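Local coordinates for protein glutathione synthetase-like effector 30 (Gpa-GSS30-apo) (PDB 5OET) that probably acts as an effector of a plant-parasitic nematode, derived from a housekeeping glutathione synthetase, an enzyme that joins gamma-glutamylcysteine to glycine using ATP, at residues A[88-93]-A[202-207]; A[195-200]-A[221-226]. All coordinates share one frame; numbering follows the deposited sequence.

Contact 1. Residues A[88-93]-A[202-207]; sequences PLSLYP and RLHRRM
With CG of H204 anti to its carbonyl carbon (chi1 -76°), the imidazole leaves the helix toward segment 88-93, while M207, one turn further on and of the same first rotamer, folds back through bends at chi2 and chi3. The contact is helix-on-sheet packing within the ATP-grasp-type fold expected of eukaryotic glutathione synthetases: helix 196-210 lies against the end of strand 83-90, where the chain turns before strand 94-96 of the same large mixed sheet. H204 is the polar link. Its NE2 donates to the carbonyl O of S90 at 2.6 Å, with an N-H...O angle of 152°; the acceptor lies near the ring plane, although the donor stands above the plane of the carbonyl group. ND1 is bonded to the hydroxyl of S521 on strand 517-524, so both ring nitrogens are engaged and the rotation of the ring is fixed. The Y92-P93 peptide lies across one face of the imidazole, Y92 C sitting 4.0 Å above the ring centre, and the P93 ring slides alongside the H204 side chain, its CD 4.0 Å from H204 CB. Three apolar pairs add to this bond. L89 CD2 meets L203 CD2 tip to tip at 4.0 Å, the two side chains crossing at about a right angle. L91 starts away from the helix, but with CG anti to its backbone N its CD1 touches the methyl CE of M207, 3.8 Å away, and helix 44-59 packs against both residues through A54 and D53. Beyond them Y92 turns a ring edge to the helix, where CE1 lies 3.8 Å from M207 CB and M207 O is in the plane of the ring.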
loop_
_atom_site.group_PDB
_atom_site.type_symbol
_atom_site.label_atom_id
_atom_site.label_comp_id
_atom_site.label_asym_id
_atom_site.label_seq_id
_atom_site.Cartn_x
_atom_site.Cartn_y
_atom_site.Cartn_z
ATOM N N PRO A 88 0.548 -3.946 -13.516
ATOM C CA PRO A 88 0.239 -3.076 -14.644
ATOM C C PRO A 88 -1.243 -2.651 -14.680
ATOM O O PRO A 88 -2.131 -3.440 -14.386
ATOM C CB PRO A 88 0.618 -3.932 -15.856
ATOM C CG PRO A 88 0.452 -5.323 -15.379
ATOM C CD PRO A 88 0.962 -5.279 -13.969
ATOM N N LEU A 89 -1.457 -1.403 -15.059
ATOM C CA LEU A 89 -2.725 -0.714 -14.914
ATOM C C LEU A 89 -2.965 0.213 -16.099
ATOM O O LEU A 89 -2.032 0.649 -16.785
ATOM C CB LEU A 89 -2.722 0.097 -13.622
ATOM C CG LEU A 89 -1.596 1.153 -13.441
ATOM C CD1 LEU A 89 -2.071 2.553 -13.789
ATOM C CD2 LEU A 89 -1.033 1.177 -12.025
ATOM N N SER A 90 -4.228 0.487 -16.359
ATOM C CA SER A 90 -4.583 1.509 -17.312
ATOM C C SER A 90 -4.527 2.808 -16.524
ATOM O O SER A 90 -4.831 2.811 -15.316
ATOM C CB SER A 90 -5.977 1.271 -17.871
ATOM O OG SER A 90 -6.919 1.270 -16.822
ATOM N N LEU A 91 -4.126 3.893 -17.186
ATOM C CA LEU A 91 -3.957 5.169 -16.508
ATOM C C LEU A 91 -5.304 5.745 -16.066
ATOM O O LEU A 91 -5.423 6.310 -14.961
ATOM C CB LEU A 91 -3.242 6.167 -17.413
ATOM C CG LEU A 91 -2.821 7.518 -16.803
ATOM C CD1 LEU A 91 -1.950 7.377 -15.577
ATOM C CD2 LEU A 91 -2.072 8.344 -17.826
ATOM N N TYR A 92 -6.305 5.586 -16.926
ATOM C CA TYR A 92 -7.620 6.130 -16.708
ATOM C C TYR A 92 -8.621 5.013 -16.869
ATOM O O TYR A 92 -8.332 3.997 -17.523
ATOM C CB TYR A 92 -7.904 7.265 -17.709
ATOM C CG TYR A 92 -7.167 8.546 -17.383
ATOM C CD1 TYR A 92 -7.549 9.322 -16.295
ATOM C CD2 TYR A 92 -6.067 8.964 -18.148
ATOM C CE1 TYR A 92 -6.866 10.482 -15.967
ATOM C CE2 TYR A 92 -5.368 10.140 -17.831
ATOM C CZ TYR A 92 -5.776 10.896 -16.728
ATOM O OH TYR A 92 -5.129 12.066 -16.382
ATOM N N PRO A 93 -9.806 5.177 -16.267
ATOM C CA PRO A 93 -10.801 4.124 -16.388
ATOM C C PRO A 93 -11.340 4.080 -17.807
ATOM O O PRO A 93 -11.507 5.119 -18.428
ATOM C CB PRO A 93 -11.869 4.510 -15.358
ATOM C CG PRO A 93 -11.658 5.945 -15.062
ATOM C CD PRO A 93 -10.263 6.307 -15.444
ATOM N N ARG A 202 -10.241 2.912 -6.330
ATOM C CA ARG A 202 -9.790 4.167 -5.699
ATOM C C ARG A 202 -8.734 4.916 -6.517
ATOM O O ARG A 202 -8.748 6.156 -6.556
ATOM C CB ARG A 202 -9.262 3.939 -4.258
ATOM C CG ARG A 202 -10.370 3.708 -3.218
ATOM C CD ARG A 202 -9.890 3.847 -1.773
ATOM N NE ARG A 202 -8.847 2.851 -1.467
ATOM C CZ ARG A 202 -7.670 3.084 -0.876
ATOM N NH1 ARG A 202 -7.337 4.314 -0.425
ATOM N NH2 ARG A 202 -6.821 2.052 -0.695
ATOM N N LEU A 203 -7.815 4.172 -7.132
ATOM C CA LEU A 203 -6.770 4.775 -7.963
ATOM C C LEU A 203 -7.378 5.621 -9.065
ATOM O O LEU A 203 -7.003 6.769 -9.248
ATOM C CB LEU A 203 -5.855 3.716 -8.598
ATOM C CG LEU A 203 -4.737 4.243 -9.515
ATOM C CD1 LEU A 203 -3.976 5.406 -8.885
ATOM C CD2 LEU A 203 -3.794 3.115 -9.891
ATOM N N HIS A 204 -8.317 5.023 -9.787
ATOM C CA HIS A 204 -8.918 5.655 -10.946
ATOM C C HIS A 204 -9.892 6.757 -10.602
ATOM O O HIS A 204 -10.025 7.688 -11.378
ATOM C CB HIS A 204 -9.595 4.617 -11.837
ATOM C CG HIS A 204 -8.641 3.816 -12.649
ATOM N ND1 HIS A 204 -9.024 2.695 -13.352
ATOM C CD2 HIS A 204 -7.319 3.974 -12.883
ATOM C CE1 HIS A 204 -7.977 2.202 -13.988
ATOM N NE2 HIS A 204 -6.928 2.958 -13.716
ATOM N N ARG A 205 -10.576 6.667 -9.464
ATOM C CA ARG A 205 -11.432 7.776 -9.025
ATOM C C ARG A 205 -10.570 9.017 -8.750
ATOM O O ARG A 205 -10.975 10.142 -9.014
ATOM C CB ARG A 205 -12.242 7.390 -7.796
ATOM C CG ARG A 205 -13.360 8.373 -7.437
ATOM C CD ARG A 205 -14.019 8.070 -6.082
ATOM N NE ARG A 205 -14.269 6.629 -5.922
ATOM C CZ ARG A 205 -15.342 5.972 -6.357
ATOM N NH1 ARG A 205 -16.346 6.598 -6.985
ATOM N NH2 ARG A 205 -15.413 4.658 -6.166
ATOM N N ARG A 206 -9.364 8.771 -8.253
ATOM C CA ARG A 206 -8.413 9.803 -7.934
ATOM C C ARG A 206 -7.842 10.458 -9.195
ATOM O O ARG A 206 -7.784 11.676 -9.264
ATOM C CB ARG A 206 -7.302 9.213 -7.052
ATOM C CG ARG A 206 -6.299 10.218 -6.519
ATOM C CD ARG A 206 -5.134 9.522 -5.821
ATOM N NE ARG A 206 -3.965 10.406 -5.869
ATOM C CZ ARG A 206 -3.029 10.420 -6.827
ATOM N NH1 ARG A 206 -3.034 9.546 -7.846
ATOM N NH2 ARG A 206 -2.049 11.308 -6.737
ATOM N N MET A 207 -7.428 9.661 -10.177
ATOM C CA MET A 207 -6.900 10.197 -11.446
ATOM C C MET A 207 -7.920 11.060 -12.183
ATOM O O MET A 207 -7.613 12.167 -12.645
ATOM C CB MET A 207 -6.474 9.078 -12.410
ATOM C CG MET A 207 -5.442 8.101 -11.894
ATOM S SD MET A 207 -4.010 8.929 -11.202
ATOM C CE MET A 207 -3.181 9.450 -12.704
#

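Contact 2. Residues A[195-200]-A[221-226]; sequences GTTPRF and PSDQTD
Charge pairing links the two segments through R199 and D226. The arginine chain is extended from CG to NE and brings NH1 to D226 OD2 at 3.3 Å, a salt bridge whose hydrogen bond is weak, long and bent to 135°; the guanidinium and carboxylate planes stand 88° apart. The same NH1 binds the carbonyl O of G195 more firmly, at 3.0 Å along an in-plane lone pair, so this nitrogen ties a backbone oxygen and an acid together; NE makes a further weak bond to N61 O. Among the hydrogen bonds within segment 221-226, those of D223 shape the entry to helix 225-240. Its OD2 accepts from T225 N at 3.2 Å, forming an Asx turn just ahead of the helix, with Q224 at the N-cap, and OD1 takes the T225 hydroxyl at 2.7 Å on its syn lone pair as well as H498 N. Van der Waals packing fills the rest, centred on P198 near the start of helix 196-210. P198 CG lies 3.6 Å from D226 CG, against the carboxylate, and P198 CB against the backbone O of D223. T197 presents methyl CG2, anti to its backbone N, to the D223 carboxylate, while its OG1 turns back to S193 O.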
loop_
_atom_site.group_PDB
_atom_site.type_symbol
_atom_site.label_atom_id
_atom_site.label_comp_id
_atom_site.label_asym_id
_atom_site.label_seq_id
_atom_site.Cartn_x
_atom_site.Cartn_y
_atom_site.Cartn_z
ATOM N N GLY A 195 -8.360 -8.360 -3.322
ATOM C CA GLY A 195 -7.684 -7.243 -2.659
ATOM C C GLY A 195 -7.311 -6.119 -3.612
ATOM O O GLY A 195 -7.392 -4.940 -3.243
ATOM N N THR A 196 -6.933 -6.474 -4.841
ATOM C CA THR A 196 -6.536 -5.473 -5.839
ATOM C C THR A 196 -7.699 -4.590 -6.329
ATOM O O THR A 196 -7.481 -3.424 -6.699
ATOM C CB THR A 196 -5.849 -6.082 -7.091
ATOM O OG1 THR A 196 -6.792 -6.829 -7.865
ATOM C CG2 THR A 196 -4.666 -6.975 -6.706
ATOM N N THR A 197 -8.911 -5.141 -6.351
ATOM C CA THR A 197 -10.049 -4.464 -6.962
ATOM C C THR A 197 -10.469 -3.159 -6.318
ATOM O O THR A 197 -10.576 -2.162 -7.003
ATOM C CB THR A 197 -11.241 -5.408 -7.046
ATOM O OG1 THR A 197 -10.866 -6.513 -7.872
ATOM C CG2 THR A 197 -12.459 -4.728 -7.675
ATOM N N PRO A 198 -10.732 -3.148 -5.008
ATOM C CA PRO A 198 -11.121 -1.860 -4.385
ATOM C C PRO A 198 -10.048 -0.764 -4.474
ATOM O O PRO A 198 -10.375 0.421 -4.415
ATOM C CB PRO A 198 -11.340 -2.247 -2.913
ATOM C CG PRO A 198 -10.440 -3.423 -2.730
ATOM C CD PRO A 198 -10.583 -4.203 -3.994
ATOM N N ARG A 199 -8.787 -1.171 -4.581
ATOM C CA ARG A 199 -7.675 -0.246 -4.686
ATOM C C ARG A 199 -7.532 0.381 -6.075
ATOM O O ARG A 199 -7.227 1.565 -6.166
ATOM C CB ARG A 199 -6.372 -0.929 -4.278
ATOM C CG ARG A 199 -6.270 -1.179 -2.788
ATOM C CD ARG A 199 -5.320 -2.329 -2.490
ATOM N NE ARG A 199 -5.101 -2.357 -1.053
ATOM C CZ ARG A 199 -5.883 -2.972 -0.164
ATOM N NH1 ARG A 199 -6.958 -3.694 -0.537
ATOM N NH2 ARG A 199 -5.575 -2.868 1.129
ATOM N N PHE A 200 -7.724 -0.397 -7.134
ATOM C CA PHE A 200 -7.724 0.165 -8.489
ATOM C C PHE A 200 -8.897 1.107 -8.658
ATOM O O PHE A 200 -8.777 2.176 -9.266
ATOM C CB PHE A 200 -7.737 -0.923 -9.581
ATOM C CG PHE A 200 -6.384 -1.481 -9.865
ATOM C CD1 PHE A 200 -5.379 -0.651 -10.344
ATOM C CD2 PHE A 200 -6.083 -2.829 -9.615
ATOM C CE1 PHE A 200 -4.103 -1.141 -10.580
ATOM C CE2 PHE A 200 -4.800 -3.317 -9.849
ATOM C CZ PHE A 200 -3.809 -2.465 -10.328
ATOM N N PRO A 221 -18.528 3.383 -9.975
ATOM C CA PRO A 221 -19.153 2.815 -8.787
ATOM C C PRO A 221 -18.175 2.238 -7.783
ATOM O O PRO A 221 -17.221 1.576 -8.167
ATOM C CB PRO A 221 -20.029 1.686 -9.349
ATOM C CG PRO A 221 -20.177 1.994 -10.791
ATOM C CD PRO A 221 -18.855 2.578 -11.161
ATOM N N SER A 222 -18.444 2.503 -6.501
ATOM C CA SER A 222 -17.634 1.982 -5.397
ATOM C C SER A 222 -17.588 0.458 -5.396
ATOM O O SER A 222 -18.579 -0.218 -5.640
ATOM C CB SER A 222 -18.160 2.473 -4.034
ATOM O OG SER A 222 -17.763 3.808 -3.788
ATOM N N ASP A 223 -16.405 -0.056 -5.147
ATOM C CA ASP A 223 -16.202 -1.457 -4.922
ATOM C C ASP A 223 -15.515 -1.692 -3.568
ATOM O O ASP A 223 -14.440 -1.125 -3.307
ATOM C CB ASP A 223 -15.321 -2.010 -6.023
ATOM C CG ASP A 223 -15.070 -3.463 -5.831
ATOM O OD1 ASP A 223 -15.976 -4.251 -6.181
ATOM O OD2 ASP A 223 -14.003 -3.808 -5.274
ATOM N N GLN A 224 -16.128 -2.516 -2.722
ATOM C CA GLN A 224 -15.486 -2.984 -1.494
ATOM C C GLN A 224 -15.429 -4.525 -1.529
ATOM O O GLN A 224 -16.086 -5.205 -0.754
ATOM C CB GLN A 224 -16.208 -2.459 -0.245
ATOM C CG GLN A 224 -16.621 -0.987 -0.269
ATOM C CD GLN A 224 -18.107 -0.787 -0.563
ATOM O OE1 GLN A 224 -18.975 -1.175 0.240
ATOM N NE2 GLN A 224 -18.408 -0.192 -1.740
ATOM N N THR A 225 -14.643 -5.065 -2.453
ATOM C CA THR A 225 -14.571 -6.509 -2.668
ATOM C C THR A 225 -13.669 -7.201 -1.641
ATOM O O THR A 225 -13.899 -8.372 -1.311
ATOM C CB THR A 225 -14.141 -6.834 -4.112
ATOM O OG1 THR A 225 -15.226 -6.548 -4.984
ATOM C CG2 THR A 225 -13.810 -8.292 -4.297
ATOM N N ASP A 226 -12.647 -6.501 -1.145
ATOM C CA ASP A 226 -11.884 -7.018 0.019
ATOM C C ASP A 226 -12.799 -7.223 1.236
ATOM O O ASP A 226 -12.754 -8.269 1.876
ATOM C CB ASP A 226 -10.629 -6.169 0.370
ATOM C CG ASP A 226 -10.918 -4.678 0.577
ATOM O OD1 ASP A 226 -12.091 -4.218 0.435
ATOM O OD2 ASP A 226 -9.922 -3.961 0.862
#

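In the fold
Along the chain the segments alternate, 88-93, 195-200, 202-207 and 221-226, so the two contacts cross. Their centres are 12 Å apart, and both use helix 196-210: contact 2 uses its N-terminal end and contact 1 the residues from L203 to M207 further along. The helix is thereby fixed to the end of strand 83-90 in the large mixed sheet and to the entry of helix 225-240. The contacts also touch directly, L89 CB lying 3.6 Å from F200 CE1, and R205 packs on S222. Segment 202-207 also reaches the second subunit through R206, which takes no part in contact 1 and forms a salt bridge with E270 of that subunit; contact 2 stays within one chain.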